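Local coordinates for protein rhamnonate dehydratase (Gibberella zeae PH-1, PDB 3FXG) that probably dehydrates L-rhamnonate to its 2-keto-3-deoxy product, as a magnesium-dependent lyase of the enolase superfamily, at residues V203-L206 with R207-E211. Sequence-based numbering, arbitrary orientation.
Sequences VEFL and RKHRE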
loop_
_atom_site.group_PDB
_atom_site.type_symbol
_atom_site.label_atom_id
_atom_site.label_comp_id
_atom_site.label_asym_id
_atom_site.label_seq_id
_atom_site.Cartn_x
_atom_site.Cartn_y
_atom_site.Cartn_z
ATOM N N VAL A 203 -29.479 -9.579 20.314
ATOM C CA VAL A 203 -28.891 -10.900 20.482
ATOM C C VAL A 203 -29.949 -11.920 20.892
ATOM O O VAL A 203 -30.007 -13.020 20.339
ATOM C CB VAL A 203 -27.766 -10.879 21.545
ATOM C CG1 VAL A 203 -27.244 -12.295 21.788
ATOM C CG2 VAL A 203 -26.631 -9.972 21.080
ATOM N N GLU A 204 -30.779 -11.549 21.863
ATOM C CA GLU A 204 -31.838 -12.432 22.350
ATOM C C GLU A 204 -32.818 -12.759 21.230
ATOM O O GLU A 204 -33.306 -13.884 21.124
ATOM C CB GLU A 204 -32.576 -11.769 23.518
ATOM C CG GLU A 204 -33.775 -12.552 24.046
ATOM C CD GLU A 204 -33.463 -14.019 24.298
ATOM O OE1 GLU A 204 -32.317 -14.336 24.685
ATOM O OE2 GLU A 204 -34.374 -14.856 24.123
ATOM N N PHE A 205 -33.098 -11.760 20.401
ATOM C CA PHE A 205 -34.008 -11.901 19.267
ATOM C C PHE A 205 -33.508 -12.977 18.307
ATOM O O PHE A 205 -34.264 -13.865 17.892
ATOM C CB PHE A 205 -34.107 -10.563 18.531
ATOM C CG PHE A 205 -34.882 -10.623 17.246
ATOM C CD1 PHE A 205 -36.272 -10.682 17.254
ATOM C CD2 PHE A 205 -34.220 -10.586 16.021
ATOM C CE1 PHE A 205 -36.994 -10.696 16.059
ATOM C CE2 PHE A 205 -34.930 -10.599 14.823
ATOM C CZ PHE A 205 -36.320 -10.652 14.840
ATOM N N LEU A 206 -32.231 -12.883 17.951
ATOM C CA LEU A 206 -31.618 -13.837 17.039
ATOM C C LEU A 206 -31.476 -15.215 17.681
ATOM O O LEU A 206 -31.631 -16.236 17.013
ATOM C CB LEU A 206 -30.248 -13.314 16.580
ATOM C CG LEU A 206 -30.295 -12.016 15.761
ATOM C CD1 LEU A 206 -28.878 -11.562 15.417
ATOM C CD2 LEU A 206 -31.109 -12.237 14.485
ATOM N N ARG A 207 -31.192 -15.246 18.979
ATOM C CA ARG A 207 -31.046 -16.512 19.691
ATOM C C ARG A 207 -32.366 -17.277 19.661
ATOM O O ARG A 207 -32.387 -18.497 19.487
ATOM C CB ARG A 207 -30.647 -16.268 21.146
ATOM C CG ARG A 207 -30.348 -17.543 21.918
ATOM C CD ARG A 207 -30.575 -17.352 23.409
ATOM N NE ARG A 207 -31.990 -17.143 23.714
ATOM C CZ ARG A 207 -32.937 -18.066 23.563
ATOM N NH1 ARG A 207 -32.630 -19.276 23.110
ATOM N NH2 ARG A 207 -34.197 -17.779 23.862
ATOM N N LYS A 208 -33.465 -16.550 19.833
ATOM C CA LYS A 208 -34.795 -17.146 19.835
ATOM C C LYS A 208 -35.086 -17.821 18.500
ATOM O O LYS A 208 -35.628 -18.925 18.452
ATOM C CB LYS A 208 -35.849 -16.072 20.121
ATOM C CG LYS A 208 -37.268 -16.612 20.218
ATOM C CD LYS A 208 -38.263 -15.543 20.658
ATOM C CE LYS A 208 -38.048 -15.122 22.110
ATOM N NZ LYS A 208 -36.747 -14.426 22.340
ATOM N N HIS A 209 -34.719 -17.157 17.411
ATOM C CA HIS A 209 -34.946 -17.718 16.089
ATOM C C HIS A 209 -34.073 -18.942 15.855
ATOM O O HIS A 209 -34.538 -19.949 15.320
ATOM C CB HIS A 209 -34.685 -16.659 15.022
ATOM C CG HIS A 209 -35.820 -15.701 14.847
ATOM N ND1 HIS A 209 -35.653 -14.332 14.855
ATOM C CD2 HIS A 209 -37.143 -15.916 14.656
ATOM C CE1 HIS A 209 -36.824 -13.748 14.678
ATOM N NE2 HIS A 209 -37.745 -14.685 14.554
ATOM N N ARG A 210 -32.811 -18.859 16.263
ATOM C CA ARG A 210 -31.894 -19.983 16.100
ATOM C C ARG A 210 -32.440 -21.178 16.873
ATOM O O ARG A 210 -32.379 -22.316 16.408
ATOM C CB ARG A 210 -30.498 -19.621 16.623
ATOM C CG ARG A 210 -29.549 -20.814 16.760
ATOM C CD ARG A 210 -29.420 -21.587 15.458
ATOM N NE ARG A 210 -28.694 -20.845 14.430
ATOM C CZ ARG A 210 -28.844 -21.037 13.123
ATOM N NH1 ARG A 210 -29.707 -21.948 12.679
ATOM N NH2 ARG A 210 -28.126 -20.326 12.258
ATOM N N GLU A 211 -32.974 -20.903 18.057
ATOM C CA GLU A 211 -33.540 -21.944 18.903
ATOM C C GLU A 211 -34.741 -22.573 18.200
ATOM O O GLU A 211 -34.909 -23.791 18.202
ATOM C CB GLU A 211 -33.979 -21.341 20.243
ATOM C CG GLU A 211 -34.491 -22.352 21.261
ATOM C CD GLU A 211 -35.033 -21.690 22.523
ATOM O OE1 GLU A 211 -35.321 -22.416 23.501
ATOM O OE2 GLU A 211 -35.180 -20.447 22.540
#
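E204 and R207 run side by side off one face of helix 195-213, and the guanidinium takes the carboxylate side-on, one nitrogen to each oxygen. R207 NE donates to E204 OE1 at 3.0 Å in a nearly straight bond, and R207 NH2 reaches the syn lone pair of E204 OE2 at 2.9 Å. The two planes are turned 35° from each other, so the fork is somewhat twisted. K208, one turn on from E204, folds back at its last two torsions and brings NZ to the anti side of E204 OE2, 3.0 Å away; that oxygen thus accepts from two cationic groups. R207 NH1 and NH2 converge end-on on E211 OE2, at 2.9 and 3.1 Å, NH2 being shared between the two carboxylates, and R207 thus bridges two acids about two helical turns apart. This network lies on the outer side of a helix that links strands 184-187 and 219-222 in a beta-alpha-beta unit of the enolase-type barrel domain. Toward the barrel, the CE1/ND1 edge of the H209 imidazole points at one face of the F205 ring in a T-shaped pair, with planes at 88°, although the exact spacing of the rings is doubtful. H209 has CG anti to its carbonyl carbon (chi1 -79°), which turns the imidazole back along the helix to present that edge. The side chains of F205 and H209 also touch V186 of strand 184-187, and L206 packs against V186 and V221, while the guanidinium of R210 hydrogen-bonds to the carbonyl oxygens of G214, F217 and L242.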